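Local atomic coordinates of Serine/threonine-protein phosphatase 2A regulatory subunit B'' subunit alpha (Homo sapiens, PDB entry 4I5J), a protein that serves as a calcium-binding, EF-hand-containing regulatory subunit of protein phosphatase 2A and might modulate the substrate selectivity, activity and localization of the catalytic enzyme. Residues 9-14 with 84-89; 36-41 with 55-60; 74-79 with 192-197. All coordinates share one frame; numbering follows the deposited sequence.

Interaction 1. Residues 9-14 with 84-89; sequences HHDDAS and EIRKSN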
loop_
_atom_site.group_PDB
_atom_site.type_symbol
_atom_site.label_atom_id
_atom_site.label_comp_id
_atom_site.label_asym_id
_atom_site.label_seq_id
_atom_site.Cartn_x
_atom_site.Cartn_y
_atom_site.Cartn_z
ATOM N N HIS A 9 -27.688 8.945 8.796
ATOM C CA HIS A 9 -27.283 10.351 8.875
ATOM C C HIS A 9 -26.511 10.729 10.150
ATOM O O HIS A 9 -25.536 11.486 10.084
ATOM C CB HIS A 9 -28.494 11.277 8.688
ATOM C CG HIS A 9 -28.656 11.791 7.291
ATOM N ND1 HIS A 9 -27.616 11.827 6.383
ATOM C CD2 HIS A 9 -29.734 12.297 6.644
ATOM C CE1 HIS A 9 -28.049 12.329 5.241
ATOM N NE2 HIS A 9 -29.331 12.621 5.373
ATOM N N HIS A 10 -26.949 10.208 11.296
ATOM C CA HIS A 10 -26.355 10.567 12.584
ATOM C C HIS A 10 -25.685 9.390 13.265
ATOM O O HIS A 10 -25.837 9.193 14.464
ATOM C CB HIS A 10 -27.411 11.154 13.515
ATOM C CG HIS A 10 -27.900 12.501 13.086
ATOM N ND1 HIS A 10 -27.177 13.654 13.297
ATOM C CD2 HIS A 10 -29.032 12.875 12.442
ATOM C CE1 HIS A 10 -27.844 14.684 12.806
ATOM N NE2 HIS A 10 -28.972 14.238 12.282
ATOM N N ASP A 11 -24.934 8.612 12.500
ATOM C CA ASP A 11 -24.348 7.402 13.033
ATOM C C ASP A 11 -22.992 7.683 13.699
ATOM O O ASP A 11 -22.574 8.846 13.788
ATOM C CB ASP A 11 -24.272 6.304 11.957
ATOM C CG ASP A 11 -23.358 6.662 10.784
ATOM O OD1 ASP A 11 -22.737 7.748 10.776
ATOM O OD2 ASP A 11 -23.249 5.829 9.861
ATOM N N ASP A 12 -22.338 6.623 14.184
ATOM C CA ASP A 12 -21.057 6.730 14.870
ATOM C C ASP A 12 -20.026 7.361 13.949
ATOM O O ASP A 12 -19.242 8.204 14.365
ATOM C CB ASP A 12 -20.562 5.348 15.322
ATOM C CG ASP A 12 -21.387 4.769 16.471
ATOM O OD1 ASP A 12 -22.396 5.391 16.853
ATOM O OD2 ASP A 12 -21.040 3.672 16.974
ATOM N N ALA A 13 -20.038 6.935 12.692
ATOM C CA ALA A 13 -19.112 7.438 11.688
ATOM C C ALA A 13 -19.290 8.942 11.532
ATOM O O ALA A 13 -18.326 9.687 11.597
ATOM C CB ALA A 13 -19.341 6.725 10.360
ATOM N N SER A 14 -20.536 9.375 11.359
ATOM C CA SER A 14 -20.865 10.795 11.227
ATOM C C SER A 14 -20.457 11.630 12.445
ATOM O O SER A 14 -19.931 12.736 12.295
ATOM C CB SER A 14 -22.354 10.974 10.945
ATOM O OG SER A 14 -22.664 10.547 9.629
ATOM N N GLU A 84 -16.670 5.816 4.380
ATOM C CA GLU A 84 -15.429 5.067 4.476
ATOM C C GLU A 84 -15.175 4.552 5.886
ATOM O O GLU A 84 -14.704 3.427 6.065
ATOM C CB GLU A 84 -14.258 5.898 3.952
ATOM C CG GLU A 84 -14.400 6.138 2.453
ATOM C CD GLU A 84 -13.291 6.991 1.891
ATOM O OE1 GLU A 84 -12.665 7.746 2.673
ATOM O OE2 GLU A 84 -13.047 6.907 0.674
ATOM N N ILE A 85 -15.508 5.346 6.895
ATOM C CA ILE A 85 -15.314 4.876 8.250
ATOM C C ILE A 85 -16.287 3.756 8.573
ATOM O O ILE A 85 -15.926 2.754 9.223
ATOM C CB ILE A 85 -15.445 6.003 9.264
ATOM C CG1 ILE A 85 -14.278 6.959 9.097
ATOM C CG2 ILE A 85 -15.405 5.448 10.687
ATOM C CD1 ILE A 85 -14.282 8.067 10.065
ATOM N N ARG A 86 -17.515 3.924 8.095
ATOM C CA ARG A 86 -18.604 2.987 8.362
ATOM C C ARG A 86 -18.293 1.610 7.779
ATOM O O ARG A 86 -18.671 0.595 8.350
ATOM C CB ARG A 86 -19.893 3.545 7.761
ATOM C CG ARG A 86 -21.177 2.840 8.132
ATOM C CD ARG A 86 -22.348 3.492 7.376
ATOM N NE ARG A 86 -22.347 4.941 7.557
ATOM C CZ ARG A 86 -22.440 5.833 6.575
ATOM N NH1 ARG A 86 -22.552 5.434 5.308
ATOM N NH2 ARG A 86 -22.423 7.133 6.864
ATOM N N LYS A 87 -17.590 1.567 6.649
ATOM C CA LYS A 87 -17.211 0.277 6.049
ATOM C C LYS A 87 -15.899 -0.316 6.581
ATOM O O LYS A 87 -15.488 -1.399 6.170
ATOM C CB LYS A 87 -17.157 0.387 4.524
ATOM C CG LYS A 87 -18.523 0.637 3.881
ATOM C CD LYS A 87 -18.375 1.105 2.438
ATOM C CE LYS A 87 -19.740 1.415 1.825
ATOM N NZ LYS A 87 -19.635 1.854 0.403
ATOM N N SER A 88 -15.265 0.374 7.524
ATOM C CA SER A 88 -13.997 -0.075 8.090
ATOM C C SER A 88 -14.166 -0.566 9.525
ATOM O O SER A 88 -15.223 -0.398 10.117
ATOM C CB SER A 88 -12.993 1.083 8.089
ATOM O OG SER A 88 -13.241 1.952 9.186
ATOM N N ASN A 89 -13.111 -1.145 10.096
ATOM C CA ASN A 89 -13.126 -1.506 11.511
ATOM C C ASN A 89 -12.411 -0.479 12.373
ATOM O O ASN A 89 -11.935 -0.811 13.465
ATOM C CB ASN A 89 -12.492 -2.899 11.742
ATOM C CG ASN A 89 -11.004 -2.925 11.431
ATOM O OD1 ASN A 89 -10.467 -1.981 10.861
ATOM N ND2 ASN A 89 -10.331 -4.005 11.816
#
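Ala13 and Arg86 bring the two backbones together, their CA atoms 5.6 Å apart, where the first turn of helix 12-20 passes the last residues of helix 82-86. Ala13 is the point of closest approach, and its CB rests against the Arg86 backbone N and lies 4.1 Å from Ile85 CB, with the CG2 branch of Ile85 just beyond. A salt bridge runs beside this apolar patch. Arg86 leaves its helix with CG anti to the backbone N (chi1 -170°), continues straight and then bends at chi3, which turns NE back to Asp11. Arg86 NE donates to Asp11 OD2 at 2.6 Å in a distinctly bent hydrogen bond (142°). OD2 sits at the guanidinium edge, tilted somewhat from its plane, with the carboxylate turned 44° against it, and the two side chains cross at about a right angle. Arg86 NH2 stands farther from Asp11 OD2, at 3.4 Å.

Both segments belong to the EF-hand region near the beginning of the modelled chain, and Asp11 is the N-cap of helix 12-20. Asp11 OD1 accepts from Ser14 N at 2.8 Å, in a nearly straight bond. One carboxylate therefore caps a helix through one oxygen and holds the arginine through the other; the capping bond would be expected to limit its rotation and so steady the oxygen that faces Arg86. Ser14 OG sits 3.0 Å from Asp11 OD1 as well. At the far end of the second segment the chain turns out of helix 82-86, where Ile85 O receives both the N-H and the hydroxyl of Ser88 on the same face of its plane. Deeper in, Ile85 packs on Phe16 and Ile17 of helix 12-20 and on Leu91 of helix 90-97.

Interaction 2. Residues 36-41 with 55-60; sequences LLQDVV and EFHSRY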
loop_
_atom_site.group_PDB
_atom_site.type_symbol
_atom_site.label_atom_id
_atom_site.label_comp_id
_atom_site.label_asym_id
_atom_site.label_seq_id
_atom_site.Cartn_x
_atom_site.Cartn_y
_atom_site.Cartn_z
ATOM N N LEU A 36 -5.750 13.123 17.696
ATOM C CA LEU A 36 -6.253 11.828 18.152
ATOM C C LEU A 36 -5.089 10.872 18.480
ATOM O O LEU A 36 -5.082 10.197 19.513
ATOM C CB LEU A 36 -7.166 11.199 17.087
ATOM C CG LEU A 36 -7.608 9.770 17.402
ATOM C CD1 LEU A 36 -8.462 9.782 18.641
ATOM C CD2 LEU A 36 -8.359 9.134 16.262
ATOM N N LEU A 37 -4.102 10.828 17.592
ATOM C CA LEU A 37 -2.941 9.971 17.790
ATOM C C LEU A 37 -2.101 10.449 18.956
ATOM O O LEU A 37 -1.551 9.653 19.696
ATOM C CB LEU A 37 -2.086 9.910 16.522
ATOM C CG LEU A 37 -2.209 8.595 15.747
ATOM C CD1 LEU A 37 -1.756 7.419 16.609
ATOM C CD2 LEU A 37 -3.624 8.368 15.252
ATOM N N GLN A 38 -1.991 11.755 19.117
ATOM C CA GLN A 38 -1.202 12.281 20.222
ATOM C C GLN A 38 -1.844 11.890 21.528
ATOM O O GLN A 38 -1.171 11.534 22.492
ATOM C CB GLN A 38 -1.105 13.795 20.126
ATOM C CG GLN A 38 -0.331 14.228 18.923
ATOM C CD GLN A 38 0.329 15.556 19.122
ATOM O OE1 GLN A 38 -0.004 16.540 18.456
ATOM N NE2 GLN A 38 1.286 15.600 20.049
ATOM N N ASP A 39 -3.164 11.953 21.545
ATOM C CA ASP A 39 -3.917 11.519 22.697
ATOM C C ASP A 39 -3.695 10.029 22.970
ATOM O O ASP A 39 -3.462 9.634 24.114
ATOM C CB ASP A 39 -5.400 11.820 22.492
ATOM C CG ASP A 39 -6.171 11.793 23.781
ATOM O OD1 ASP A 39 -5.728 12.471 24.732
ATOM O OD2 ASP A 39 -7.197 11.081 23.856
ATOM N N VAL A 40 -3.756 9.201 21.928
ATOM C CA VAL A 40 -3.528 7.763 22.102
ATOM C C VAL A 40 -2.118 7.475 22.637
ATOM O O VAL A 40 -1.950 6.666 23.549
ATOM C CB VAL A 40 -3.743 6.995 20.800
ATOM C CG1 VAL A 40 -3.091 5.623 20.876
ATOM C CG2 VAL A 40 -5.263 6.881 20.473
ATOM N N VAL A 41 -1.115 8.152 22.077
ATOM C CA VAL A 41 0.271 7.952 22.500
ATOM C C VAL A 41 0.509 8.475 23.920
ATOM O O VAL A 41 1.302 7.920 24.672
ATOM C CB VAL A 41 1.266 8.627 21.524
ATOM C CG1 VAL A 41 2.689 8.541 22.058
ATOM C CG2 VAL A 41 1.186 7.976 20.163
ATOM N N GLU A 55 11.862 11.356 17.894
ATOM C CA GLU A 55 11.912 10.892 16.505
ATOM C C GLU A 55 10.964 9.711 16.296
ATOM O O GLU A 55 10.312 9.605 15.264
ATOM C CB GLU A 55 13.337 10.501 16.119
ATOM C CG GLU A 55 13.551 10.161 14.647
ATOM C CD GLU A 55 15.005 10.374 14.212
ATOM O OE1 GLU A 55 15.655 11.318 14.729
ATOM O OE2 GLU A 55 15.500 9.595 13.363
ATOM N N PHE A 56 10.889 8.822 17.279
ATOM C CA PHE A 56 10.014 7.663 17.168
ATOM C C PHE A 56 8.563 7.975 17.486
ATOM O O PHE A 56 7.652 7.371 16.929
ATOM C CB PHE A 56 10.583 6.519 18.008
ATOM C CG PHE A 56 11.717 5.835 17.315
ATOM C CD1 PHE A 56 13.012 6.280 17.476
ATOM C CD2 PHE A 56 11.466 4.820 16.398
ATOM C CE1 PHE A 56 14.054 5.685 16.779
ATOM C CE2 PHE A 56 12.502 4.217 15.706
ATOM C CZ PHE A 56 13.796 4.651 15.895
ATOM N N HIS A 57 8.352 8.945 18.365
ATOM C CA HIS A 57 7.031 9.522 18.589
ATOM C C HIS A 57 6.399 9.987 17.273
ATOM O O HIS A 57 5.240 9.663 16.981
ATOM C CB HIS A 57 7.173 10.717 19.536
ATOM C CG HIS A 57 5.878 11.199 20.111
ATOM N ND1 HIS A 57 5.078 12.117 19.472
ATOM C CD2 HIS A 57 5.253 10.897 21.270
ATOM C CE1 HIS A 57 4.009 12.358 20.209
ATOM N NE2 HIS A 57 4.091 11.629 21.308
ATOM N N SER A 58 7.161 10.743 16.480
ATOM C CA SER A 58 6.647 11.311 15.232
ATOM C C SER A 58 6.442 10.274 14.160
ATOM O O SER A 58 5.400 10.265 13.506
ATOM C CB SER A 58 7.581 12.386 14.687
ATOM O OG SER A 58 7.580 13.480 15.569
ATOM N N ARG A 59 7.454 9.431 13.963
ATOM C CA ARG A 59 7.381 8.342 13.003
ATOM C C ARG A 59 6.228 7.372 13.274
ATOM O O ARG A 59 5.612 6.873 12.336
ATOM C CB ARG A 59 8.704 7.572 12.979
ATOM C CG ARG A 59 9.838 8.339 12.345
ATOM C CD ARG A 59 9.526 8.685 10.909
ATOM N NE ARG A 59 10.701 9.221 10.232
ATOM C CZ ARG A 59 10.647 10.024 9.174
ATOM N NH1 ARG A 59 9.474 10.403 8.675
ATOM N NH2 ARG A 59 11.772 10.461 8.618
ATOM N N TYR A 60 5.964 7.078 14.545
ATOM C CA TYR A 60 4.879 6.153 14.901
ATOM C C TYR A 60 3.533 6.749 14.501
ATOM O O TYR A 60 2.722 6.097 13.851
ATOM C CB TYR A 60 4.897 5.809 16.401
ATOM C CG TYR A 60 3.677 5.037 16.834
ATOM C CD1 TYR A 60 3.545 3.688 16.538
ATOM C CD2 TYR A 60 2.639 5.666 17.512
ATOM C CE1 TYR A 60 2.400 2.974 16.921
ATOM C CE2 TYR A 60 1.495 4.965 17.900
ATOM C CZ TYR A 60 1.387 3.627 17.612
ATOM O OH TYR A 60 0.259 2.946 18.005
#
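Val41 touches both the imidazole of His57 and the phenol of Tyr60, each with a different methyl. Val41 CG1 is 3.5 Å from His57 NE2 and 3.6 Å from His57 CD2, meeting the imidazole obliquely at these two atoms. Val41 CG2 meets the edge of the phenol near its plane, 3.8 Å from Tyr60 CE2 and equally near CD2. Leu37, one turn earlier on the same helix, adds its CD1 methyl at 4.3 Å from Tyr60 CE2, approaching the ring at a slant. On the other flank the amide of Gln38 comes to the imidazole edge, Gln38 NE2 lying 4.2 Å from His57 CE1, a loose contact.

Val41 has CG1 anti to its backbone N (chi1 174°), which aims CG1 at the imidazole and CG2 at the phenol. In both His57 and Tyr60, CG is likewise anti to the backbone N, and the rings reach across from the second helix almost a turn apart.

Helices 34-43 and 54-72 are consecutive in the EF-hand region and run in largely opposed directions, at 128° between the short segments, whose axes come no closer than 11.1 Å. That spacing is filled by the rings of His57 and Tyr60 meeting Val41 and Leu37, and no hydrogen bond passes between the segments.

Further out, Ile61 of helix 54-72 touches Leu37, Gln38 and Val41, and Val64 touches Leu37. The loop joining the helices closes in as well, Leu47 meeting Val40 and Tyr60, and Leu50 meeting Val41. The phenol oxygen of Tyr60 is fixed beyond the helix pair by a hydrogen bond to Phe110 O, which would help hold the ring's edge against Val41.

Interaction 3. Residues 74-79 with 192-197; sequences RSWSGK and IEYWFR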
loop_
_atom_site.group_PDB
_atom_site.type_symbol
_atom_site.label_atom_id
_atom_site.label_comp_id
_atom_site.label_asym_id
_atom_site.label_seq_id
_atom_site.Cartn_x
_atom_site.Cartn_y
_atom_site.Cartn_z
ATOM N N ARG A 74 -10.627 4.460 0.876
ATOM C CA ARG A 74 -10.625 3.643 -0.343
ATOM C C ARG A 74 -10.747 4.407 -1.671
ATOM O O ARG A 74 -10.442 3.865 -2.740
ATOM C CB ARG A 74 -11.720 2.581 -0.241
ATOM C CG ARG A 74 -11.455 1.569 0.859
ATOM C CD ARG A 74 -10.339 0.617 0.470
ATOM N NE ARG A 74 -10.663 -0.058 -0.779
ATOM C CZ ARG A 74 -11.504 -1.084 -0.875
ATOM N NH1 ARG A 74 -12.096 -1.562 0.213
ATOM N NH2 ARG A 74 -11.752 -1.633 -2.058
ATOM N N SER A 75 -11.214 5.649 -1.602
ATOM C CA SER A 75 -11.289 6.509 -2.779
ATOM C C SER A 75 -9.935 7.123 -3.136
ATOM O O SER A 75 -9.810 7.771 -4.174
ATOM C CB SER A 75 -12.269 7.652 -2.517
ATOM O OG SER A 75 -11.700 8.585 -1.605
ATOM N N TRP A 76 -8.938 6.956 -2.262
ATOM C CA TRP A 76 -7.609 7.545 -2.470
ATOM C C TRP A 76 -7.640 9.070 -2.560
ATOM O O TRP A 76 -6.676 9.682 -2.989
ATOM C CB TRP A 76 -6.949 7.000 -3.732
ATOM C CG TRP A 76 -6.511 5.595 -3.628
ATOM C CD1 TRP A 76 -7.288 4.510 -3.335
ATOM C CD2 TRP A 76 -5.184 5.097 -3.851
ATOM N NE1 TRP A 76 -6.521 3.369 -3.338
ATOM C CE2 TRP A 76 -5.227 3.699 -3.654
ATOM C CE3 TRP A 76 -3.966 5.698 -4.185
ATOM C CZ2 TRP A 76 -4.100 2.893 -3.788
ATOM C CZ3 TRP A 76 -2.846 4.902 -4.302
ATOM C CH2 TRP A 76 -2.919 3.511 -4.105
ATOM N N SER A 77 -8.741 9.676 -2.133
ATOM C CA SER A 77 -8.913 11.125 -2.188
ATOM C C SER A 77 -8.062 11.898 -1.173
ATOM O O SER A 77 -7.884 13.108 -1.300
ATOM C CB SER A 77 -10.386 11.461 -1.941
ATOM O OG SER A 77 -10.754 11.118 -0.615
ATOM N N GLY A 78 -7.563 11.216 -0.147
ATOM C CA GLY A 78 -6.861 11.895 0.934
ATOM C C GLY A 78 -7.832 12.524 1.922
ATOM O O GLY A 78 -7.429 13.232 2.844
ATOM N N LYS A 79 -9.119 12.257 1.724
ATOM C CA LYS A 79 -10.167 12.781 2.595
ATOM C C LYS A 79 -11.105 11.643 3.016
ATOM O O LYS A 79 -11.816 11.063 2.188
ATOM C CB LYS A 79 -10.944 13.915 1.895
ATOM C CG LYS A 79 -10.049 15.088 1.460
ATOM C CD LYS A 79 -10.843 16.286 0.957
ATOM C CE LYS A 79 -9.919 17.448 0.586
ATOM N NZ LYS A 79 -10.614 18.576 -0.123
ATOM N N ILE A 192 -4.110 -4.207 -4.168
ATOM C CA ILE A 192 -4.517 -4.606 -5.516
ATOM C C ILE A 192 -4.727 -3.370 -6.378
ATOM O O ILE A 192 -4.377 -3.369 -7.554
ATOM C CB ILE A 192 -5.781 -5.487 -5.506
ATOM C CG1 ILE A 192 -5.521 -6.766 -4.715
ATOM C CG2 ILE A 192 -6.251 -5.846 -6.958
ATOM C CD1 ILE A 192 -6.796 -7.602 -4.502
ATOM N N GLU A 193 -5.265 -2.302 -5.794
ATOM C CA GLU A 193 -5.439 -1.072 -6.558
ATOM C C GLU A 193 -4.090 -0.412 -6.807
ATOM O O GLU A 193 -3.820 0.101 -7.902
ATOM C CB GLU A 193 -6.361 -0.094 -5.835
ATOM C CG GLU A 193 -6.409 1.233 -6.547
ATOM C CD GLU A 193 -7.634 2.029 -6.197
ATOM O OE1 GLU A 193 -8.432 1.529 -5.372
ATOM O OE2 GLU A 193 -7.784 3.150 -6.740
ATOM N N TYR A 194 -3.236 -0.465 -5.787
ATOM C CA TYR A 194 -1.900 0.121 -5.839
ATOM C C TYR A 194 -1.118 -0.472 -7.021
ATOM O O TYR A 194 -0.552 0.269 -7.830
ATOM C CB TYR A 194 -1.186 -0.140 -4.506
ATOM C CG TYR A 194 0.191 0.467 -4.330
ATOM C CD1 TYR A 194 0.364 1.628 -3.593
ATOM C CD2 TYR A 194 1.319 -0.146 -4.863
ATOM C CE1 TYR A 194 1.620 2.175 -3.396
ATOM C CE2 TYR A 194 2.590 0.393 -4.670
ATOM C CZ TYR A 194 2.726 1.562 -3.940
ATOM O OH TYR A 194 3.970 2.127 -3.741
ATOM N N TRP A 195 -1.090 -1.799 -7.133
ATOM C CA TRP A 195 -0.363 -2.429 -8.241
ATOM C C TRP A 195 -1.082 -2.242 -9.564
ATOM O O TRP A 195 -0.445 -2.169 -10.615
ATOM C CB TRP A 195 -0.076 -3.902 -7.971
ATOM C CG TRP A 195 0.753 -4.039 -6.763
ATOM C CD1 TRP A 195 0.385 -4.598 -5.575
ATOM C CD2 TRP A 195 2.080 -3.531 -6.578
ATOM N NE1 TRP A 195 1.409 -4.482 -4.667
ATOM C CE2 TRP A 195 2.461 -3.834 -5.257
ATOM C CE3 TRP A 195 2.982 -2.855 -7.404
ATOM C CZ2 TRP A 195 3.722 -3.501 -4.744
ATOM C CZ3 TRP A 195 4.228 -2.514 -6.899
ATOM C CH2 TRP A 195 4.588 -2.840 -5.580
ATOM N N PHE A 196 -2.407 -2.133 -9.514
ATOM C CA PHE A 196 -3.163 -1.869 -10.734
ATOM C C PHE A 196 -2.790 -0.499 -11.290
ATOM O O PHE A 196 -2.562 -0.366 -12.482
ATOM C CB PHE A 196 -4.663 -1.939 -10.492
ATOM C CG PHE A 196 -5.472 -1.771 -11.744
ATOM C CD1 PHE A 196 -5.894 -2.885 -12.462
ATOM C CD2 PHE A 196 -5.794 -0.504 -12.219
ATOM C CE1 PHE A 196 -6.629 -2.746 -13.628
ATOM C CE2 PHE A 196 -6.519 -0.352 -13.399
ATOM C CZ PHE A 196 -6.942 -1.467 -14.101
ATOM N N ARG A 197 -2.728 0.523 -10.434
ATOM C CA ARG A 197 -2.359 1.859 -10.898
ATOM C C ARG A 197 -0.937 1.874 -11.463
ATOM O O ARG A 197 -0.615 2.664 -12.363
ATOM C CB ARG A 197 -2.415 2.839 -9.725
ATOM C CG ARG A 197 -3.784 3.355 -9.414
ATOM C CD ARG A 197 -3.862 3.872 -7.983
ATOM N NE ARG A 197 -5.154 4.505 -7.776
ATOM C CZ ARG A 197 -5.319 5.811 -7.626
ATOM N NH1 ARG A 197 -4.262 6.623 -7.624
ATOM N NH2 ARG A 197 -6.540 6.297 -7.447
#
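Between the loop 74-79 and the helix 189-199 the backbones stay well apart, the nearest CA atoms being those of Arg74 and Glu193 at 9.4 Å, and the side chain of Trp76 spans most of that gap. Trp76 CG is anti to the carbonyl carbon (chi1 -71°), which directs the indole at the helix. Two side chains one turn apart, Glu193 and Arg197, line one face of that indole.

The guanidinium of Arg197 lies flat on it, the planes 15° apart and the group centres separated by 4.1 Å. The cation-pi contact is off-centre, because CZ is displaced from the ring normal, whereas Arg197 CD sits more squarely, 4.0 Å from the centroid of the Trp76 six-membered ring, as a CH-pi contact. Arg197 is extended from CG to NE, which lays both its methylene and its charged end along the indole. Glu193 covers the pyrrole end, its OE2 over the same face near the rim; Glu193 OE1 is 3.3 Å from Trp76 NE1. Tyr194 comes from another direction, Tyr194 CD1 meeting the indole edge at Trp76 CH2, 3.8 Å away, the two side chains nearly perpendicular. Trp178 of helix 173-184 also meets the Trp76 ring.

Within the helix, Arg197 NE donates to Glu193 OE2 at 3.1 Å, approaching on the anti side and out of the carboxylate plane. In the loop, Ser75 and Ser77 each form an ST turn, accepting from the N-H two residues on. The contact joins the first EF-hand region to the helix entering the calcium-binding EF-hand loop; the side chain of Arg197 lies about 10 Å from the bound calcium ion. Glu193 probably tempers the arginine's charge and may hold its guanidinium nearly flat against the indole, so that a salt bridge and an aromatic surface act together on one side chain.

Overall arrangement
Interaction 2 is the buried contact of the three, interaction 1 is partly buried and interaction 3 lies at the surface, although it is nearest the middle of the chain. The chemistry follows: methyls against rings in interaction 2, an ion pair beside a small apolar patch in interaction 1, and a charged pair laid on an indole in interaction 3. Interactions 1 and 2 both hold helices of the first EF-hand region, with 2 nested inside the chain loop that 1 closes. Interaction 3 reaches from that region to the calcium-binding one. It adjoins interaction 1 through Glu84, which bonds to Ser75, whereas interactions 2 and 3 do not touch.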